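Local atomic coordinates of chitinase (PDB entry 5DHD), a protein that probably binds chitin through this non-catalytic domain of a chitinase, which would hold the enzyme on the polymer it hydrolyses. Residues 21-26 / 73-78; 34-39 / 89-94. One frame throughout, in Å; residues are numbered along the deposited sequence.

Contact 1 (21-26 / 73-78). With PE3 (3,6,9,12,15,18,21,24,27,30,33,36,39-tridecaoxahentetracontane-1,41-diol), chain D; PE3 (3,6,9,12,15,18,21,24,27,30,33,36,39-tridecaoxahentetracontane-1,41-diol), chain G.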
ATOM      1  N   TYR A  21      -3.998   4.377   6.615  1.00 11.32           N
ATOM      2  CA  TYR A  21      -3.636   2.995   6.351  1.00  9.23           C
ATOM      3  C   TYR A  21      -2.145   2.863   6.589  1.00 11.33           C
ATOM      4  O   TYR A  21      -1.326   3.467   5.882  1.00 12.30           O
ATOM      5  CB  TYR A  21      -3.980   2.605   4.903  1.00 11.44           C
ATOM      6  CG  TYR A  21      -5.466   2.605   4.646  1.00 12.18           C
ATOM      7  CD1 TYR A  21      -6.141   3.791   4.386  1.00 12.74           C
ATOM      8  CD2 TYR A  21      -6.209   1.420   4.733  1.00 12.31           C
ATOM      9  CE1 TYR A  21      -7.525   3.809   4.224  1.00 14.44           C
ATOM     10  CE2 TYR A  21      -7.593   1.426   4.572  1.00 12.91           C
ATOM     11  CZ  TYR A  21      -8.240   2.630   4.317  1.00 13.73           C
ATOM     12  OH  TYR A  21      -9.611   2.659   4.142  1.00 15.25           O
ATOM     13  N   ASP A  22      -1.797   2.101   7.617  1.00 10.67           N
ATOM     14  CA  ASP A  22      -0.406   1.870   7.960  1.00 12.25           C
ATOM     15  C   ASP A  22      -0.100   0.477   7.462  1.00 12.40           C
ATOM     16  O   ASP A  22      -0.699  -0.504   7.900  1.00 13.84           O
ATOM     17  CB  ASP A  22      -0.207   1.985   9.469  1.00 12.91           C
ATOM     18  CG  ASP A  22      -0.453   3.395   9.958  1.00 16.67           C
ATOM     19  OD1 ASP A  22       0.286   4.288   9.522  1.00 18.72           O
ATOM     20  OD2 ASP A  22      -1.370   3.608  10.761  1.00 20.54           O
ATOM     21  N   VAL A  23       0.830   0.403   6.522  1.00 12.74           N
ATOM     22  CA  VAL A  23       1.174  -0.851   5.876  1.00 13.77           C
ATOM     23  C   VAL A  23       2.562  -1.364   6.203  1.00 11.74           C
ATOM     24  O   VAL A  23       3.533  -0.610   6.162  1.00 14.51           O
ATOM     25  CB  VAL A  23       1.080  -0.656   4.340  1.00 14.36           C
ATOM     26  CG1 VAL A  23       1.447  -1.960   3.612  1.00 14.93           C
ATOM     27  CG2 VAL A  23      -0.311  -0.182   3.949  1.00 16.46           C
ATOM     28  N   THR A  24       2.655  -2.648   6.534  1.00 13.71           N
ATOM     29  CA  THR A  24       3.951  -3.258   6.786  1.00 12.79           C
ATOM     30  C   THR A  24       4.097  -4.421   5.835  1.00 13.35           C
ATOM     31  O   THR A  24       3.200  -5.264   5.712  1.00 13.76           O
ATOM     32  CB  THR A  24       4.060  -3.807   8.224  1.00 18.50           C
ATOM     33  OG1 THR A  24       4.049  -2.710   9.139  1.00 24.97           O
ATOM     34  CG2 THR A  24       5.365  -4.582   8.419  1.00 18.22           C
ATOM     35  N   LEU A  25       5.227  -4.437   5.142  1.00 14.10           N
ATOM     36  CA  LEU A  25       5.529  -5.495   4.201  1.00 12.44           C
ATOM     37  C   LEU A  25       6.617  -6.382   4.786  1.00 15.31           C
ATOM     38  O   LEU A  25       7.671  -5.906   5.195  1.00 18.54           O
ATOM     39  CB  LEU A  25       6.008  -4.929   2.858  1.00 14.12           C
ATOM     40  CG  LEU A  25       5.132  -3.854   2.217  1.00 12.84           C
ATOM     41  CD1 LEU A  25       5.778  -3.400   0.897  1.00 15.75           C
ATOM     42  CD2 LEU A  25       3.700  -4.384   1.958  1.00 15.06           C
ATOM     43  N   ASN A  26       6.333  -7.673   4.828  0.50 14.11           N
ATOM     44  CA  ASN A  26       7.261  -8.656   5.347  0.50 15.29           C
ATOM     45  C   ASN A  26       7.723  -9.437   4.117  0.50 15.96           C
ATOM     46  O   ASN A  26       7.109 -10.421   3.753  0.50 15.63           O
ATOM     47  CB  ASN A  26       6.503  -9.540   6.339  0.50 13.59           C
ATOM     48  CG  ASN A  26       7.270 -10.770   6.727  0.50 18.17           C
ATOM     49  OD1 ASN A  26       8.478 -10.721   6.909  0.50 21.76           O
ATOM     50  ND2 ASN A  26       6.561 -11.887   6.873  0.50 25.06           N
ATOM     51  N   ALA A  73       9.381  -3.552   5.287  1.00 15.22           N
ATOM     52  CA  ALA A  73       9.130  -2.172   4.901  1.00 14.94           C
ATOM     53  C   ALA A  73       7.831  -1.666   5.502  1.00 15.80           C
ATOM     54  O   ALA A  73       6.825  -2.368   5.509  1.00 19.97           O
ATOM     55  CB  ALA A  73       9.058  -2.079   3.393  1.00 16.30           C
ATOM     56  N   THR A  74       7.859  -0.445   6.014  1.00 15.68           N
ATOM     57  CA  THR A  74       6.671   0.154   6.593  1.00 17.72           C
ATOM     58  C   THR A  74       6.436   1.517   5.965  1.00 14.30           C
ATOM     59  O   THR A  74       7.358   2.318   5.832  1.00 15.26           O
ATOM     60  CB  THR A  74       6.785   0.326   8.132  1.00 20.84           C
ATOM     61  OG1 THR A  74       6.852  -0.969   8.756  1.00 27.43           O
ATOM     62  CG2 THR A  74       5.560   1.045   8.688  1.00 30.02           C
ATOM     63  N   PHE A  75       5.200   1.756   5.542  1.00 13.42           N
ATOM     64  CA  PHE A  75       4.832   3.043   4.967  1.00 11.95           C
ATOM     65  C   PHE A  75       3.369   3.272   5.276  1.00 11.83           C
ATOM     66  O   PHE A  75       2.717   2.419   5.879  1.00 12.30           O
ATOM     67  CB  PHE A  75       5.091   3.108   3.437  1.00 12.38           C
ATOM     68  CG  PHE A  75       4.147   2.286   2.590  1.00 13.25           C
ATOM     69  CD1 PHE A  75       4.348   0.909   2.432  1.00 14.54           C
ATOM     70  CD2 PHE A  75       3.056   2.883   1.943  1.00 14.24           C
ATOM     71  CE1 PHE A  75       3.487   0.154   1.646  1.00 14.57           C
ATOM     72  CE2 PHE A  75       2.197   2.117   1.161  1.00 15.78           C
ATOM     73  CZ  PHE A  75       2.422   0.749   1.016  1.00 14.05           C
ATOM     74  N   GLY A  76       2.844   4.430   4.906  1.00 10.34           N
ATOM     75  CA  GLY A  76       1.445   4.666   5.189  1.00 11.39           C
ATOM     76  C   GLY A  76       0.871   5.774   4.350  1.00 11.04           C
ATOM     77  O   GLY A  76       1.598   6.510   3.674  1.00 11.89           O
ATOM     78  N   PHE A  77      -0.449   5.891   4.390  1.00 11.09           N
ATOM     79  CA  PHE A  77      -1.123   6.938   3.652  1.00 10.62           C
ATOM     80  C   PHE A  77      -2.472   7.216   4.283  1.00 10.71           C
ATOM     81  O   PHE A  77      -2.980   6.423   5.082  1.00 11.71           O
ATOM     82  CB  PHE A  77      -1.327   6.570   2.165  1.00 11.76           C
ATOM     83  CG  PHE A  77      -2.130   5.318   1.938  1.00 11.89           C
ATOM     84  CD1 PHE A  77      -1.520   4.072   1.913  1.00 12.36           C
ATOM     85  CD2 PHE A  77      -3.501   5.404   1.713  1.00 13.15           C
ATOM     86  CE1 PHE A  77      -2.276   2.909   1.665  1.00 12.75           C
ATOM     87  CE2 PHE A  77      -4.265   4.251   1.456  1.00 12.51           C
ATOM     88  CZ  PHE A  77      -3.653   3.009   1.435  1.00 11.57           C
ATOM     89  N   ILE A  78      -3.035   8.365   3.942  1.00 12.03           N
ATOM     90  CA  ILE A  78      -4.347   8.743   4.434  1.00 13.45           C
ATOM     91  C   ILE A  78      -5.209   8.989   3.211  1.00 13.14           C
ATOM     92  O   ILE A  78      -4.793   9.684   2.281  1.00 13.50           O
ATOM     93  CB  ILE A  78      -4.311  10.027   5.294  1.00 14.99           C
ATOM     94  CG1 ILE A  78      -3.518   9.760   6.580  1.00 17.33           C
ATOM     95  CG2 ILE A  78      -5.764  10.482   5.612  1.00 16.72           C
ATOM     96  CD1 ILE A  78      -3.166  11.022   7.378  1.00 16.91           C
TER
HETATM   97  C42 PE3 D 803       0.322  -2.621  13.708  0.50 46.76           C
HETATM   98  C41 PE3 D 803      -0.640  -2.991  14.818  0.50 46.56           C
HETATM   99  O40 PE3 D 803      -0.782  -1.867  15.681  0.50 42.36           O
HETATM  100  C39 PE3 D 803      -1.689  -2.243  16.710  0.50 32.89           C
HETATM  101  C38 PE3 D 803      -1.903  -1.079  17.683  0.50 32.19           C
HETATM  102  O37 PE3 D 803      -2.459   0.033  17.006  0.50 39.32           O
HETATM  103  C36 PE3 D 803      -2.644   1.115  17.934  0.50 38.84           C
HETATM  104  C35 PE3 D 803      -3.243   2.356  17.212  0.50 43.39           C
HETATM  105  O34 PE3 D 803      -2.316   2.845  16.211  0.50 48.02           O
HETATM  106  C33 PE3 D 803      -2.889   3.980  15.529  0.50 50.71           C
HETATM  107  C32 PE3 D 803      -1.912   4.492  14.446  0.50 57.00           C
HETATM  108  O31 PE3 D 803      -0.645   3.813  14.489  0.50 64.97           O
HETATM  109  C30 PE3 D 803       0.168   4.353  13.462  0.50 57.33           C
HETATM  110  C29 PE3 D 803       1.543   3.689  13.453  0.50 51.49           C
HETATM  111  O28 PE3 D 803       1.410   2.300  13.124  0.50 60.41           O
HETATM  112  C27 PE3 D 803       2.731   1.752  13.100  0.50 60.76           C
HETATM  113  C26 PE3 D 803       2.685   0.272  12.715  0.50 59.53           C
HETATM  114  O25 PE3 D 803       1.965   0.073  11.494  0.50 49.51           O
HETATM  115  C24 PE3 D 803       2.049  -1.324  11.229  0.50 47.88           C
HETATM  116  C23 PE3 D 803       1.334  -1.670   9.943  0.50 28.59           C
HETATM  117  O22 PE3 D 803       0.549  -2.821  10.076  0.50 29.03           O
HETATM  118  O31 PE3 G 806       7.722 -13.462   3.504  1.00 50.40           O
HETATM  119  C30 PE3 G 806       6.755 -14.027   4.393  1.00 57.62           C
HETATM  120  C29 PE3 G 806       5.465 -14.316   3.624  1.00 54.33           C
HETATM  121  O   HOH W   1       2.885   3.918   8.648  1.00 24.43           O
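Tyr-21, Val-23 and Leu-25 pair with Phe-77, Phe-75 and Ala-73 as antiparallel hydrogen-bonded pairs; the strand axes come within 4.6 Å and their directions differ by 161°. These are the two inner strands of the four-stranded sheet in a beta-sandwich, with 9-15 and 45-49 flanking them. Each pair closes a ring of two backbone bonds, among them Tyr-21 N to Phe-77 O at 2.8 Å. Tyr-21, Val-23, Leu-25, Ala-73, Phe-75 and Phe-77 all face the sandwich interior, where apolar bulk is suited. Phe-75 and Phe-77 both place CG between the backbone N and the carbonyl carbon (chi1 72° and 59°), which swings their rings over the neighbouring strand. Thus CB of Val-23 lies over a face of the Phe-75 ring, 4.0 Å from its centroid, while Leu-25 CD1 meets the edge of the same ring. CB of Tyr-21 makes the equivalent CH-pi contact, 3.7 Å from the Phe-77 centroid; the two aromatic rings lie almost parallel yet are displaced along their planes, with little of one above the other. Outside these two strands, Phe-62 stacks on Phe-77, and Tyr-21 OH bonds Val-85 N of the opposing sheet. On the polar face, Thr-24 OG1 and Thr-74 OG1 share a weak hydrogen bond of 3.3 Å, beside a polyethylene glycol chain. Gly-76 pairs with Asp-22 here, and a CB on it would press against Asp-22 OD1 and Tyr-21 O. That carboxylate oxygen, OD1 of Asp-22, instead accepts a hydrogen bond from a water 2.8 Å away, which also donates weakly to Phe-75 O.

Contact 2 (34-39 / 89-94). With PE3 (3,6,9,12,15,18,21,24,27,30,33,36,39-tridecaoxahentetracontane-1,41-diol), chain E; PE3 (3,6,9,12,15,18,21,24,27,30,33,36,39-tridecaoxahentetracontane-1,41-diol), chain F.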
ATOM      1  N   VAL A  34       5.662  -3.244  -5.328  1.00 14.57           N
ATOM      2  CA  VAL A  34       4.640  -2.374  -5.875  1.00 15.34           C
ATOM      3  C   VAL A  34       3.338  -2.663  -5.149  1.00 16.33           C
ATOM      4  O   VAL A  34       2.846  -3.789  -5.174  1.00 16.46           O
ATOM      5  CB  VAL A  34       4.424  -2.649  -7.388  1.00 17.06           C
ATOM      6  CG1 VAL A  34       3.302  -1.773  -7.936  1.00 19.87           C
ATOM      7  CG2 VAL A  34       5.715  -2.365  -8.147  1.00 18.29           C
ATOM      8  N   VAL A  35       2.794  -1.654  -4.480  1.00 13.31           N
ATOM      9  CA  VAL A  35       1.530  -1.823  -3.780  1.00 13.49           C
ATOM     10  C   VAL A  35       0.473  -1.016  -4.525  1.00 13.88           C
ATOM     11  O   VAL A  35       0.593   0.202  -4.663  1.00 15.43           O
ATOM     12  CB  VAL A  35       1.625  -1.375  -2.323  1.00 12.78           C
ATOM     13  CG1 VAL A  35       0.236  -1.302  -1.689  1.00 14.75           C
ATOM     14  CG2 VAL A  35       2.475  -2.370  -1.553  1.00 15.38           C
ATOM     15  N   LYS A  36      -0.549  -1.705  -5.021  1.00 13.50           N
ATOM     16  CA  LYS A  36      -1.629  -1.067  -5.761  1.00 12.57           C
ATOM     17  C   LYS A  36      -2.865  -0.973  -4.891  1.00 12.55           C
ATOM     18  O   LYS A  36      -3.345  -1.980  -4.365  1.00 15.01           O
ATOM     19  CB  LYS A  36      -1.959  -1.846  -7.036  1.00 17.51           C
ATOM     20  CG  LYS A  36      -0.827  -1.901  -8.038  1.00 21.36           C
ATOM     21  CD  LYS A  36      -1.381  -2.403  -9.356  1.00 25.76           C
ATOM     22  CE  LYS A  36      -0.401  -2.175 -10.459  1.00 41.95           C
ATOM     23  NZ  LYS A  36      -0.889  -2.703 -11.757  1.00 35.53           N
ATOM     24  N   VAL A  37      -3.390   0.240  -4.770  1.00 13.03           N
ATOM     25  CA  VAL A  37      -4.550   0.503  -3.935  1.00 12.57           C
ATOM     26  C   VAL A  37      -5.743   0.991  -4.746  1.00 16.16           C
ATOM     27  O   VAL A  37      -5.613   1.890  -5.578  1.00 15.08           O
ATOM     28  CB  VAL A  37      -4.193   1.570  -2.885  1.00 12.16           C
ATOM     29  CG1 VAL A  37      -5.397   1.870  -2.003  1.00 13.60           C
ATOM     30  CG2 VAL A  37      -2.985   1.111  -2.062  1.00 13.72           C
ATOM     31  N   LYS A  38      -6.901   0.387  -4.497  1.00 14.98           N
ATOM     32  CA  LYS A  38      -8.138   0.769  -5.167  1.00 15.44           C
ATOM     33  C   LYS A  38      -8.998   1.528  -4.165  1.00 16.06           C
ATOM     34  O   LYS A  38      -9.307   1.013  -3.089  1.00 15.91           O
ATOM     35  CB  LYS A  38      -8.904  -0.467  -5.647  1.00 19.49           C
ATOM     36  CG  LYS A  38     -10.275  -0.159  -6.289  1.00 20.27           C
ATOM     37  CD  LYS A  38     -10.125   0.568  -7.618  1.00 23.79           C
ATOM     38  CE  LYS A  38     -11.482   0.776  -8.302  1.00 35.55           C
ATOM     39  NZ  LYS A  38     -12.445   1.557  -7.458  1.00 47.89           N
ATOM     40  N   LEU A  39      -9.377   2.751  -4.514  1.00 16.02           N
ATOM     41  CA  LEU A  39     -10.203   3.577  -3.641  1.00 15.55           C
ATOM     42  C   LEU A  39     -11.625   3.679  -4.174  1.00 19.51           C
ATOM     43  O   LEU A  39     -11.855   3.529  -5.373  1.00 21.86           O
ATOM     44  CB  LEU A  39      -9.653   5.006  -3.581  1.00 17.26           C
ATOM     45  CG  LEU A  39      -8.210   5.223  -3.130  1.00 18.20           C
ATOM     46  CD1 LEU A  39      -7.888   6.712  -3.153  1.00 18.40           C
ATOM     47  CD2 LEU A  39      -8.026   4.649  -1.736  1.00 18.72           C
ATOM     48  N   TYR A  89      -3.180  -4.499  -3.133  1.00 14.79           N
ATOM     49  CA  TYR A  89      -2.461  -5.614  -3.745  1.00 13.37           C
ATOM     50  C   TYR A  89      -0.954  -5.419  -3.643  1.00 13.54           C
ATOM     51  O   TYR A  89      -0.449  -4.334  -3.925  1.00 15.80           O
ATOM     52  CB  TYR A  89      -2.825  -5.722  -5.237  1.00 16.72           C
ATOM     53  CG  TYR A  89      -4.311  -5.861  -5.507  1.00 16.41           C
ATOM     54  CD1 TYR A  89      -4.928  -7.115  -5.505  1.00 19.80           C
ATOM     55  CD2 TYR A  89      -5.095  -4.740  -5.744  1.00 18.26           C
ATOM     56  CE1 TYR A  89      -6.297  -7.236  -5.736  1.00 21.52           C
ATOM     57  CE2 TYR A  89      -6.457  -4.848  -5.976  1.00 17.85           C
ATOM     58  CZ  TYR A  89      -7.040  -6.098  -5.970  1.00 21.15           C
ATOM     59  OH  TYR A  89      -8.382  -6.186  -6.221  1.00 24.45           O
ATOM     60  N   LEU A  90      -0.243  -6.472  -3.249  1.00 12.97           N
ATOM     61  CA  LEU A  90       1.214  -6.412  -3.159  1.00 12.90           C
ATOM     62  C   LEU A  90       1.822  -7.228  -4.292  1.00 14.26           C
ATOM     63  O   LEU A  90       1.635  -8.444  -4.370  1.00 14.16           O
ATOM     64  CB  LEU A  90       1.720  -6.954  -1.826  1.00 13.70           C
ATOM     65  CG  LEU A  90       3.246  -7.170  -1.736  1.00 13.08           C
ATOM     66  CD1 LEU A  90       4.013  -5.846  -1.847  1.00 15.17           C
ATOM     67  CD2 LEU A  90       3.561  -7.876  -0.409  1.00 14.56           C
ATOM     68  N   TYR A  91       2.547  -6.540  -5.168  1.00 13.84           N
ATOM     69  CA  TYR A  91       3.212  -7.173  -6.296  1.00 14.07           C
ATOM     70  C   TYR A  91       4.718  -7.098  -6.141  1.00 14.96           C
ATOM     71  O   TYR A  91       5.269  -6.048  -5.817  1.00 16.39           O
ATOM     72  CB  TYR A  91       2.833  -6.507  -7.619  1.00 17.14           C
ATOM     73  CG  TYR A  91       1.451  -6.869  -8.105  1.00 17.11           C
ATOM     74  CD1 TYR A  91       1.238  -8.039  -8.841  1.00 19.04           C
ATOM     75  CD2 TYR A  91       0.347  -6.066  -7.801  1.00 15.77           C
ATOM     76  CE1 TYR A  91      -0.051  -8.400  -9.260  1.00 20.85           C
ATOM     77  CE2 TYR A  91      -0.948  -6.421  -8.220  1.00 19.16           C
ATOM     78  CZ  TYR A  91      -1.128  -7.588  -8.944  1.00 23.34           C
ATOM     79  OH  TYR A  91      -2.388  -7.945  -9.371  1.00 26.93           O
ATOM     80  N   VAL A  92       5.379  -8.227  -6.362  1.00 14.34           N
ATOM     81  CA  VAL A  92       6.829  -8.295  -6.287  1.00 17.52           C
ATOM     82  C   VAL A  92       7.291  -9.048  -7.527  1.00 22.15           C
ATOM     83  O   VAL A  92       6.891 -10.191  -7.762  1.00 21.93           O
ATOM     84  CB  VAL A  92       7.312  -9.017  -5.020  1.00 17.81           C
ATOM     85  CG1 VAL A  92       8.857  -9.174  -5.067  1.00 21.15           C
ATOM     86  CG2 VAL A  92       6.893  -8.208  -3.771  1.00 18.81           C
ATOM     87  N   ASP A  93       8.119  -8.381  -8.326  1.00 23.60           N
ATOM     88  CA  ASP A  93       8.642  -8.948  -9.559  1.00 26.55           C
ATOM     89  C   ASP A  93       7.534  -9.467 -10.474  1.00 27.19           C
ATOM     90  O   ASP A  93       7.671 -10.515 -11.106  1.00 28.32           O
ATOM     91  CB  ASP A  93       9.676 -10.035  -9.239  1.00 29.30           C
ATOM     92  CG  ASP A  93      10.902  -9.470  -8.512  1.00 31.91           C
ATOM     93  OD1 ASP A  93      11.193  -8.270  -8.698  1.00 35.31           O
ATOM     94  OD2 ASP A  93      11.575 -10.207  -7.761  1.00 33.59           O
ATOM     95  N   GLY A  94       6.432  -8.721 -10.527  1.00 26.63           N
ATOM     96  CA  GLY A  94       5.316  -9.086 -11.382  1.00 26.21           C
ATOM     97  C   GLY A  94       4.331 -10.112 -10.851  1.00 27.01           C
ATOM     98  O   GLY A  94       3.324 -10.388 -11.504  1.00 29.36           O
TER
HETATM   99  C18 PE3 E 804      -3.440  -5.090 -11.533  0.50 26.51           C
HETATM  100  C17 PE3 E 804      -2.375  -6.016 -12.105  0.50 30.59           C
HETATM  101  O16 PE3 E 804      -1.141  -5.594 -11.550  0.50 32.17           O
HETATM  102  C15 PE3 E 804      -0.048  -6.375 -11.990  0.50 35.69           C
HETATM  103  C14 PE3 E 804       1.190  -5.794 -11.335  0.50 39.97           C
HETATM  104  O13 PE3 E 804       1.425  -4.551 -11.975  0.50 35.27           O
HETATM  105  C12 PE3 E 804       2.550  -3.953 -11.361  0.50 38.34           C
HETATM  106  C11 PE3 E 804       2.822  -2.624 -12.058  0.50 39.32           C
HETATM  107  O10 PE3 E 804       1.674  -1.794 -12.104  0.50 46.47           O
HETATM  108  C9  PE3 E 804       2.114  -0.606 -12.757  0.50 44.67           C
HETATM  109  C8  PE3 E 804       1.017   0.439 -12.916  0.50 43.38           C
HETATM  110  O7  PE3 E 804      -0.231  -0.182 -13.187  0.50 36.56           O
HETATM  111  C6  PE3 E 804      -1.171   0.881 -13.280  0.50 43.09           C
HETATM  112  C5  PE3 E 804      -2.583   0.381 -13.595  0.50 37.41           C
HETATM  113  O4  PE3 E 804      -2.864  -0.804 -12.864  0.50 41.88           O
HETATM  114  C30 PE3 F 805      -8.473 -10.609  -0.989  1.00 34.15           C
HETATM  115  C29 PE3 F 805      -8.201  -9.388  -1.866  1.00 29.36           C
HETATM  116  O28 PE3 F 805      -9.363  -9.098  -2.624  1.00 50.47           O
HETATM  117  C27 PE3 F 805      -9.079  -7.954  -3.433  1.00 45.88           C
HETATM  118  C26 PE3 F 805     -10.303  -7.608  -4.287  1.00 45.74           C
HETATM  119  O25 PE3 F 805     -11.300  -6.966  -3.485  1.00 40.88           O
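Lys-36 reaches out beside Tyr-91 with its ammonium group wrapped by a bound polyethylene glycol chain, much as a crown ether wraps a cation. NZ of Lys-36 donates to four ether oxygens of the glycol, O4, O7, O13 and O16, at 2.9 to 3.0 Å, so, if the amine is protonated, its three N-H groups are probably shared among the four acceptors. CG stands beside the backbone N (chi1 -63°) and the chain is extended beyond it, carrying NZ clear of the sheet; a long, flexible amine suits this outward position. The same glycol lies on a face of the Tyr-91 ring, with its C14 3.3 Å above the ring plane and over the centre. Lys-36 CD approaches that ring obliquely, 4.2 Å from Tyr-91 CE2, whereas NZ is too far for more than a weak cation-pi attraction. An alanine in place of Tyr-91 would probably leave the glycol without the flat aromatic ring it lies on and the lysine chain with a gap alongside it.

Both residues lie on the outer face of the five-stranded sheet of the beta-sandwich, where strand 34-39 runs antiparallel to 89-92 at 154°. Val-34 with Tyr-91 and Lys-36 with Tyr-89 are hydrogen-bonded pairs, each with two backbone bonds, such as Tyr-91 N to Val-34 O at 2.8 Å. Between them Val-35 and Leu-90 form a non-hydrogen-bonded pair whose branched apolar side chains turn to the interior and meet through Val-35 CG2 and Leu-90 CD1, 3.8 Å apart. Tyr-89, outward again, sets its ring edge against Lys-36 O, with CD2 3.5 Å from that oxygen, while its OH touches a second glycol chain.

In the fold
Contacts 1 and 2 come from the two sheets of one sandwich, their centres 12 Å apart, and meet through the apolar sides of both. Phe-77 CZ packs on Val-37 CG1 at 4.0 Å and Phe-75 CZ on Val-35 CB at 4.0 Å; Leu-25 CD1 reaches Leu-90 CD1 at 4.1 Å. The chain passes from 19-26 to 34-39 and later from 72-79 to 85-92, so each contact takes one strand from each of these two crossings between sheets. Glycol chains lie on the outward faces of both, near Thr-24 and Asp-22 in contact 1 and on Lys-36 and Tyr-91 in contact 2.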